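Local atomic coordinates of putative TetR-family transcriptional regulator (Rhodococcus sp., PDB entry 2G3B), a protein that probably binds cis-regulatory DNA and acts as a TetR-type repressor of transcription. Residues A[99-104]-A[116-121]. Sequence-based numbering, arbitrary orientation.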
# COMPACT_ATOMS: atom_id res chain seq x y z
N LEU A 99 -4.84 6.28 7.72
CA LEU A 99 -3.53 6.43 8.30
C LEU A 99 -3.14 5.25 9.18
O LEU A 99 -2.00 4.78 9.07
CB LEU A 99 -3.39 7.73 9.13
CG LEU A 99 -3.45 9.02 8.35
CD1 LEU A 99 -3.85 10.19 9.31
CD2 LEU A 99 -2.03 9.23 7.65
N ALA A 100 -4.04 4.83 10.08
CA ALA A 100 -3.77 3.72 11.03
C ALA A 100 -3.56 2.42 10.26
O ALA A 100 -2.61 1.72 10.51
CB ALA A 100 -4.91 3.57 12.03
N TRP A 101 -4.39 2.16 9.24
CA TRP A 101 -4.24 0.96 8.45
C TRP A 101 -2.91 0.99 7.69
O TRP A 101 -2.20 0.01 7.65
CB TRP A 101 -5.42 0.84 7.46
CG TRP A 101 -5.47 -0.44 6.78
CD1 TRP A 101 -4.91 -0.76 5.55
CD2 TRP A 101 -6.14 -1.61 7.25
NE1 TRP A 101 -5.19 -2.08 5.27
CE2 TRP A 101 -5.93 -2.63 6.28
CE3 TRP A 101 -6.85 -1.93 8.41
CZ2 TRP A 101 -6.46 -3.93 6.43
CZ3 TRP A 101 -7.36 -3.21 8.56
CH2 TRP A 101 -7.16 -4.20 7.57
N ASN A 102 -2.61 2.12 7.04
CA ASN A 102 -1.34 2.34 6.37
C ASN A 102 -0.13 2.00 7.27
O ASN A 102 0.80 1.29 6.85
CB ASN A 102 -1.27 3.82 5.95
CG ASN A 102 -0.31 4.04 4.79
OD1 ASN A 102 0.75 4.62 4.96
ND2 ASN A 102 -0.69 3.59 3.61
N GLU A 103 -0.17 2.48 8.53
CA GLU A 103 0.86 2.18 9.54
C GLU A 103 0.95 0.70 9.88
O GLU A 103 2.03 0.11 9.91
CB GLU A 103 0.62 2.96 10.85
CG GLU A 103 0.94 4.45 10.73
CD GLU A 103 2.46 4.72 10.70
OE1 GLU A 103 3.27 3.84 11.10
OE2 GLU A 103 2.82 5.86 10.31
N LEU A 104 -0.18 0.10 10.16
CA LEU A 104 -0.21 -1.34 10.47
C LEU A 104 0.26 -2.21 9.33
O LEU A 104 1.01 -3.21 9.53
CB LEU A 104 -1.63 -1.74 10.85
CG LEU A 104 -2.05 -1.13 12.20
CD1 LEU A 104 -3.57 -1.00 12.27
CD2 LEU A 104 -1.51 -1.90 13.43
N ASP A 116 -0.54 -12.13 11.41
CA ASP A 116 -1.75 -13.00 11.49
C ASP A 116 -3.04 -12.18 11.73
O ASP A 116 -4.02 -12.35 11.02
CB ASP A 116 -1.59 -14.12 12.54
CG ASP A 116 -0.76 -15.29 12.02
OD1 ASP A 116 -0.44 -15.34 10.80
OD2 ASP A 116 -0.46 -16.18 12.81
N PRO A 117 -3.06 -11.30 12.74
CA PRO A 117 -4.27 -10.46 12.86
C PRO A 117 -4.57 -9.62 11.61
O PRO A 117 -5.73 -9.54 11.22
CB PRO A 117 -3.97 -9.52 14.07
CG PRO A 117 -2.77 -10.00 14.68
CD PRO A 117 -2.10 -11.06 13.83
N LEU A 118 -3.56 -8.96 11.04
CA LEU A 118 -3.79 -8.14 9.85
C LEU A 118 -4.35 -8.97 8.70
O LEU A 118 -5.21 -8.51 7.96
CB LEU A 118 -2.48 -7.46 9.39
CG LEU A 118 -2.50 -6.55 8.14
CD1 LEU A 118 -3.60 -5.46 8.23
CD2 LEU A 118 -1.12 -5.94 7.93
N ALA A 119 -3.81 -10.17 8.51
CA ALA A 119 -4.28 -11.10 7.46
C ALA A 119 -5.75 -11.45 7.69
O ALA A 119 -6.56 -11.49 6.75
CB ALA A 119 -3.43 -12.37 7.45
N ARG A 120 -6.12 -11.64 8.96
CA ARG A 120 -7.50 -12.05 9.27
C ARG A 120 -8.40 -10.89 9.02
O ARG A 120 -9.48 -11.09 8.49
CB ARG A 120 -7.63 -12.49 10.73
CG ARG A 120 -7.13 -13.94 11.00
CD ARG A 120 -7.44 -14.41 12.43
NE ARG A 120 -6.69 -13.70 13.48
CZ ARG A 120 -5.57 -14.12 14.07
NH1 ARG A 120 -4.97 -15.25 13.73
NH2 ARG A 120 -5.02 -13.38 15.01
N THR A 121 -8.00 -9.68 9.45
CA THR A 121 -8.86 -8.51 9.24
C THR A 121 -8.96 -8.19 7.75
O THR A 121 -10.04 -7.93 7.25
CB THR A 121 -8.38 -7.31 10.12
OG1 THR A 121 -8.39 -7.74 11.47
CG2 THR A 121 -9.31 -6.09 10.00
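Trp101 and Leu104 of helix segment 99-104 face Leu118 and Thr121 of helix segment 116-121. The two segments run at 131° to each other, and their axes come no nearer than 12.1 Å. The nearest pair of CA atoms is Leu104 CA and Leu118 CA, 7.7 Å apart. Side chains therefore bridge most of the gap. Trp101 and Leu118 share this work about equally. A chi1 of -170° puts CG of Trp101 opposite the backbone N and carries the six-membered ring across to helix segment 116-121. Leu118 lays its CD1 methyl over one face of the Trp101 six-membered ring in a CH-pi contact, 4.0 Å from the ring centroid and 25° off the normal. Leu118 CD1 sits off centre, 3.7 Å from Trp101 CZ2. Thr121 comes to the rim instead. Thr121 CG2 lies near the ring plane, 3.8 Å from Trp101 CH2. The two segments belong to helices 92-110 and 115-139, consecutive helices of the all-helical C-terminal domain of a TetR-type regulator. The other branch of Leu118 turns to the first backbone, where Leu118 CD2 is 3.8 Å from Leu104 O. Leu55 of helix 47-66 touches both Leu104 and Leu118. If Trp101 were an alanine, Leu118 CD1 and Thr121 CG2 would probably lose their aromatic partner and a gap would open between the helices. The Thr121 hydroxyl hydrogen-bonds Asn56 of helix 47-66, while its methyl meets the indole. A glycerol molecule, probably from the crystallisation liquor, lies about 4 Å from the Trp101 side chain.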